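Local coordinates for glycosyl hydrolase, family 38 (Enterococcus faecalis, PDB 5KBP), which probably hydrolyses alpha-mannosidic linkages, as a bacterial member of glycoside hydrolase family 38 that is expected to depend on a bound metal ion, at residues P88-Q93 with N106-H111; Q141-L145 with T870-E874. All coordinates share one frame; numbering follows the deposited sequence.

In the fold
Interaction 1 lies deep inside the N-terminal family 38 domain, where the loop 88-93 is tied to helix 100-117; interaction 2 joins the end of helix 136-141 to a turn of the C-terminal beta sandwich, more than 700 residues away in sequence. Their centres are about 12 Å apart. The first is buried and polar at heart, one asparagine amide bonding to loop backbone, whereas the second, also mainly buried but reaching the surface at Asn144, is mostly apolar, with one direct backbone hydrogen bond and a water beside that asparagine. Helix 100-117 belongs to both neighbourhoods: Met107 CE packs 3.5 Å from Ala143 CB, and Leu108 CD2 lies 3.7 Å from Leu873 CD2.

Interaction 1 of 2, residues P88-Q93 with N106-H111; sequences PFYILQ and NMLIGH
Asn106 reaches from its helix into the loop 88-93 and bonds to the backbone there through both ends of its amide. CG stands anti to the backbone N (chi1 -173°), a torsion that carries the group from CB out to the loop. At CG the side chain divides. Asn106 OD1 accepts an almost straight bond at 2.9 Å from Ile91 N, which lies in the carbonyl plane on a lone pair, and a weak, more bent one from Tyr90 N; Tyr90 CB and Ile91 CG1 also lie close to it. Asn106 ND2 gives a hydrogen to Ile91 O at 2.9 Å, with the oxygen tilted 15° out of the amide plane. Receiving the N-H and donating to the C=O of the same residue, Ile91, fixes the rotation of the amide; asparagine suits the place because its short side chain carries both functions. The amide also passes close to Phe89, where Asn106 ND2 lies 3.6 Å from Phe89 CB, its plane turned 46° from the ring.

The helix backbone takes part too. Tyr90 N donates to Asn106 O at 3.3 Å, while Gly110 N reaches that oxygen from the opposite face as the regular helical bond. Gly110, with no side chain, lets the loop come against the helix, its CA making a C-H...O contact with Pro88 O at 3.3 Å. Met107 runs beside Phe89 and brings Met107 CE to the ring edge, 3.6 Å from Phe89 CE1, its flexible thioether bending at chi3; Ile109 CG2 lies 3.9 Å from Tyr90 CD1.

The loop follows strand 84-85 and leads to helix 100-117 in the N-terminal domain. Helix 136-141 supplies Met140 against Phe89 and Met107, helix 59-65 adjoins Tyr90 and Ile91, and helix 337-348 packs on Tyr90 and Ile109.

Interaction 2 of 2, residues Q141-L145 with T870-E874; sequences QLANL and TNVLE
Leu142 and Val872 meet through similar first torsions. In Leu142 the torsion puts CG anti to its carbonyl carbon (chi1 -75°); in Val872 it does the same for CG1 (chi1 -60°) and sets CG2 between the backbone N and the carbonyl carbon. Val872 CG1 thus lies against Leu142 CD1 at 4.0 Å. The two side chains cross at about a right angle, and Leu142 O accepts a hydrogen bond from Val872 N at 3.2 Å, the donor tilted 19° from the carbonyl plane. Val872 CG2 comes to 3.2 Å from Leu142 O, so the beta-branched valine packs tightly beside the oxygen that its own N-H engages.

The chain around Leu142 is turning out of helix 136-141 through a Schellman motif. Asn144 is its C-prime residue, with positive phi, a conformation that asparagine tolerates well. Across from it, Asn871 to Glu874 form a type I beta turn, following strand 864-870 of the C-terminal sandwich. Asn871 OD1 bonds to the backbone N of Glu875, just beyond this turn, while Asn871 CB is pressed to 3.1 Å from Leu142 O, hemming in this oxygen together with Val872.

Ala143 adds a light apolar touch, its CB 4.4 Å from Leu873 CG; its small methyl group suits a place between the turn and helix 100-117. Beyond it, Leu873 CD1 sits 3.9 Å from Asn144 ND2. Asn144 ND2 donates to a water at 2.8 Å, which also accepts a weak bond from Asn871 ND2. Helix 100-117 meets the turn as well, with Val104 against Val872.

Interaction 1 of 2, residues P88-Q93 with N106-H111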
loop_
_atom_site.group_PDB
_atom_site.type_symbol
_atom_site.label_atom_id
_atom_site.label_comp_id
_atom_site.label_asym_id
_atom_site.label_seq_id
_atom_site.Cartn_x
_atom_site.Cartn_y
_atom_site.Cartn_z
ATOM N N PRO A 88 -8.340 22.958 -12.805
ATOM C CA PRO A 88 -9.681 22.496 -12.433
ATOM C C PRO A 88 -9.807 20.991 -12.199
ATOM O O PRO A 88 -10.910 20.517 -11.930
ATOM C CB PRO A 88 -10.518 22.904 -13.642
ATOM C CG PRO A 88 -9.571 22.740 -14.795
ATOM C CD PRO A 88 -8.183 23.051 -14.267
ATOM N N PHE A 89 -8.706 20.256 -12.304
ATOM C CA PHE A 89 -8.731 18.806 -12.175
ATOM C C PHE A 89 -8.331 18.385 -10.765
ATOM O O PHE A 89 -7.808 19.171 -9.971
ATOM C CB PHE A 89 -7.798 18.151 -13.202
ATOM C CG PHE A 89 -8.199 18.383 -14.631
ATOM C CD1 PHE A 89 -9.487 18.773 -14.958
ATOM C CD2 PHE A 89 -7.281 18.200 -15.653
ATOM C CE1 PHE A 89 -9.850 18.982 -16.277
ATOM C CE2 PHE A 89 -7.638 18.407 -16.973
ATOM C CZ PHE A 89 -8.923 18.799 -17.285
ATOM N N TYR A 90 -8.590 17.113 -10.458
ATOM C CA TYR A 90 -8.108 16.532 -9.210
ATOM C C TYR A 90 -6.680 16.025 -9.367
ATOM O O TYR A 90 -5.823 16.284 -8.516
ATOM C CB TYR A 90 -9.046 15.407 -8.767
ATOM C CG TYR A 90 -8.611 14.670 -7.521
ATOM C CD1 TYR A 90 -8.680 15.273 -6.270
ATOM C CD2 TYR A 90 -8.145 13.364 -7.592
ATOM C CE1 TYR A 90 -8.287 14.597 -5.127
ATOM C CE2 TYR A 90 -7.750 12.682 -6.457
ATOM C CZ TYR A 90 -7.823 13.303 -5.228
ATOM O OH TYR A 90 -7.431 12.624 -4.096
ATOM N N ILE A 91 -6.408 15.309 -10.457
ATOM C CA ILE A 91 -5.066 14.862 -10.807
ATOM C C ILE A 91 -4.866 15.085 -12.301
ATOM O O ILE A 91 -5.815 15.317 -13.052
ATOM C CB ILE A 91 -4.824 13.381 -10.439
ATOM C CG1 ILE A 91 -6.008 12.511 -10.878
ATOM C CG2 ILE A 91 -4.581 13.232 -8.947
ATOM C CD1 ILE A 91 -5.859 11.899 -12.255
ATOM N N LEU A 92 -3.607 15.016 -12.725
ATOM C CA LEU A 92 -3.252 15.078 -14.139
ATOM C C LEU A 92 -3.128 13.649 -14.653
ATOM O O LEU A 92 -2.154 12.955 -14.346
ATOM C CB LEU A 92 -1.954 15.853 -14.344
ATOM C CG LEU A 92 -1.927 17.303 -13.860
ATOM C CD1 LEU A 92 -0.664 17.997 -14.354
ATOM C CD2 LEU A 92 -3.178 18.050 -14.304
ATOM N N GLN A 93 -4.108 13.212 -15.434
ATOM C CA GLN A 93 -4.246 11.813 -15.801
ATOM C C GLN A 93 -3.647 11.530 -17.173
ATOM O O GLN A 93 -3.266 12.433 -17.921
ATOM C CB GLN A 93 -5.723 11.402 -15.796
ATOM C CG GLN A 93 -6.489 11.812 -17.052
ATOM C CD GLN A 93 -6.881 13.278 -17.066
ATOM O OE1 GLN A 93 -6.372 14.079 -16.281
ATOM N NE2 GLN A 93 -7.797 13.634 -17.958
ATOM N N ASN A 106 -12.680 12.958 -12.662
ATOM C CA ASN A 106 -11.538 13.826 -12.402
ATOM C C ASN A 106 -11.941 15.293 -12.471
ATOM O O ASN A 106 -11.476 16.111 -11.670
ATOM C CB ASN A 106 -10.417 13.526 -13.399
ATOM C CG ASN A 106 -9.135 14.266 -13.075
ATOM O OD1 ASN A 106 -8.784 14.443 -11.909
ATOM N ND2 ASN A 106 -8.429 14.708 -14.110
ATOM N N MET A 107 -12.810 15.641 -13.421
ATOM C CA MET A 107 -13.280 17.018 -13.531
ATOM C C MET A 107 -14.362 17.317 -12.501
ATOM O O MET A 107 -14.416 18.425 -11.957
ATOM C CB MET A 107 -13.803 17.285 -14.944
ATOM C CG MET A 107 -12.951 16.680 -16.051
ATOM S SD MET A 107 -13.584 17.022 -17.708
ATOM C CE MET A 107 -13.016 18.699 -17.922
ATOM N N LEU A 108 -15.224 16.338 -12.220
ATOM C CA LEU A 108 -16.292 16.535 -11.246
ATOM C C LEU A 108 -15.724 16.753 -9.849
ATOM O O LEU A 108 -16.142 17.672 -9.134
ATOM C CB LEU A 108 -17.243 15.334 -11.274
ATOM C CG LEU A 108 -18.598 15.393 -10.558
ATOM C CD1 LEU A 108 -18.490 14.947 -9.106
ATOM C CD2 LEU A 108 -19.212 16.785 -10.654
ATOM N N ILE A 109 -14.762 15.921 -9.444
ATOM C CA ILE A 109 -14.153 16.079 -8.128
ATOM C C ILE A 109 -13.237 17.296 -8.109
ATOM O O ILE A 109 -13.178 18.028 -7.114
ATOM C CB ILE A 109 -13.408 14.793 -7.729
ATOM C CG1 ILE A 109 -14.406 13.649 -7.532
ATOM C CG2 ILE A 109 -12.585 15.012 -6.465
ATOM C CD1 ILE A 109 -13.774 12.359 -7.059
ATOM N N GLY A 110 -12.514 17.536 -9.203
ATOM C CA GLY A 110 -11.704 18.740 -9.286
ATOM C C GLY A 110 -12.527 20.002 -9.130
ATOM O O GLY A 110 -12.091 20.968 -8.500
ATOM N N HIS A 111 -13.740 20.004 -9.690
ATOM C CA HIS A 111 -14.624 21.157 -9.546
ATOM C C HIS A 111 -15.116 21.297 -8.111
ATOM O O HIS A 111 -15.013 22.374 -7.513
ATOM C CB HIS A 111 -15.804 21.038 -10.511
ATOM C CG HIS A 111 -16.850 22.093 -10.319
ATOM N ND1 HIS A 111 -18.046 21.847 -9.678
ATOM C CD2 HIS A 111 -16.879 23.397 -10.682
ATOM C CE1 HIS A 111 -18.767 22.954 -9.657
ATOM N NE2 HIS A 111 -18.082 23.910 -10.259
#

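Interaction 2 of 2, residues Q141-L145 with T870-E874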
loop_
_atom_site.group_PDB
_atom_site.type_symbol
_atom_site.label_atom_id
_atom_site.label_comp_id
_atom_site.label_asym_id
_atom_site.label_seq_id
_atom_site.Cartn_x
_atom_site.Cartn_y
_atom_site.Cartn_z
ATOM N N GLN A 141 -16.110 21.532 -22.621
ATOM C CA GLN A 141 -17.298 22.378 -22.652
ATOM C C GLN A 141 -18.355 21.879 -21.676
ATOM O O GLN A 141 -19.051 22.680 -21.040
ATOM C CB GLN A 141 -17.861 22.434 -24.072
ATOM C CG GLN A 141 -18.313 23.816 -24.505
ATOM C CD GLN A 141 -17.163 24.802 -24.593
ATOM O OE1 GLN A 141 -16.837 25.484 -23.621
ATOM N NE2 GLN A 141 -16.543 24.885 -25.764
ATOM N N LEU A 142 -18.490 20.558 -21.541
ATOM C CA LEU A 142 -19.429 19.982 -20.585
ATOM C C LEU A 142 -18.966 20.119 -19.144
ATOM O O LEU A 142 -19.664 19.644 -18.245
ATOM C CB LEU A 142 -19.676 18.505 -20.906
ATOM C CG LEU A 142 -20.562 18.185 -22.113
ATOM C CD1 LEU A 142 -20.717 16.682 -22.281
ATOM C CD2 LEU A 142 -21.920 18.854 -21.973
ATOM N N ALA A 143 -17.812 20.739 -18.898
ATOM C CA ALA A 143 -17.357 21.022 -17.543
ATOM C C ALA A 143 -17.095 22.509 -17.331
ATOM O O ALA A 143 -16.370 22.879 -16.402
ATOM C CB ALA A 143 -16.106 20.209 -17.213
ATOM N N ASN A 144 -17.675 23.362 -18.178
ATOM C CA ASN A 144 -17.513 24.816 -18.088
ATOM C C ASN A 144 -16.053 25.225 -18.277
ATOM O O ASN A 144 -15.567 26.175 -17.659
ATOM C CB ASN A 144 -18.073 25.357 -16.770
ATOM C CG ASN A 144 -19.522 24.969 -16.552
ATOM O OD1 ASN A 144 -20.282 24.807 -17.506
ATOM N ND2 ASN A 144 -19.912 24.813 -15.291
ATOM N N LEU A 145 -15.348 24.503 -19.146
ATOM C CA LEU A 145 -13.965 24.828 -19.476
ATOM C C LEU A 145 -13.874 25.202 -20.949
ATOM O O LEU A 145 -14.026 24.324 -21.816
ATOM C CB LEU A 145 -13.041 23.651 -19.160
ATOM C CG LEU A 145 -12.962 23.235 -17.689
ATOM C CD1 LEU A 145 -11.955 22.118 -17.504
ATOM C CD2 LEU A 145 -12.602 24.423 -16.816
ATOM N N THR A 870 -28.300 17.693 -18.446
ATOM C CA THR A 870 -27.261 18.395 -17.710
ATOM C C THR A 870 -25.906 18.177 -18.368
ATOM O O THR A 870 -25.755 17.386 -19.304
ATOM C CB THR A 870 -27.204 17.932 -16.246
ATOM O OG1 THR A 870 -26.748 16.575 -16.190
ATOM C CG2 THR A 870 -28.575 18.033 -15.595
ATOM N N ASN A 871 -24.914 18.900 -17.860
ATOM C CA ASN A 871 -23.525 18.676 -18.232
ATOM C C ASN A 871 -22.986 17.507 -17.407
ATOM O O ASN A 871 -23.730 16.828 -16.693
ATOM C CB ASN A 871 -22.719 19.959 -18.048
ATOM C CG ASN A 871 -22.861 20.555 -16.654
ATOM O OD1 ASN A 871 -23.080 19.843 -15.674
ATOM N ND2 ASN A 871 -22.735 21.873 -16.564
ATOM N N VAL A 872 -21.677 17.254 -17.486
ATOM C CA VAL A 872 -21.093 16.190 -16.670
ATOM C C VAL A 872 -20.872 16.618 -15.229
ATOM O O VAL A 872 -20.587 15.768 -14.377
ATOM C CB VAL A 872 -19.767 15.685 -17.266
ATOM C CG1 VAL A 872 -19.993 15.144 -18.670
ATOM C CG2 VAL A 872 -18.720 16.787 -17.259
ATOM N N LEU A 873 -20.994 17.910 -14.931
ATOM C CA LEU A 873 -21.016 18.385 -13.555
ATOM C C LEU A 873 -22.406 18.303 -12.936
ATOM O O LEU A 873 -22.606 18.818 -11.831
ATOM C CB LEU A 873 -20.497 19.823 -13.480
ATOM C CG LEU A 873 -19.067 20.056 -13.976
ATOM C CD1 LEU A 873 -18.645 21.499 -13.739
ATOM C CD2 LEU A 873 -18.091 19.088 -13.319
ATOM N N GLU A 874 -23.359 17.686 -13.642
ATOM C CA GLU A 874 -24.705 17.413 -13.137
ATOM C C GLU A 874 -25.515 18.686 -12.904
ATOM O O GLU A 874 -26.430 18.704 -12.078
ATOM C CB GLU A 874 -24.656 16.567 -11.860
ATOM C CG GLU A 874 -24.113 15.165 -12.084
ATOM C CD GLU A 874 -23.488 14.575 -10.837
ATOM O OE1 GLU A 874 -22.583 13.727 -10.973
ATOM O OE2 GLU A 874 -23.892 14.964 -9.724
HETATM O O HOH W 1 -21.977 23.705 -13.791
#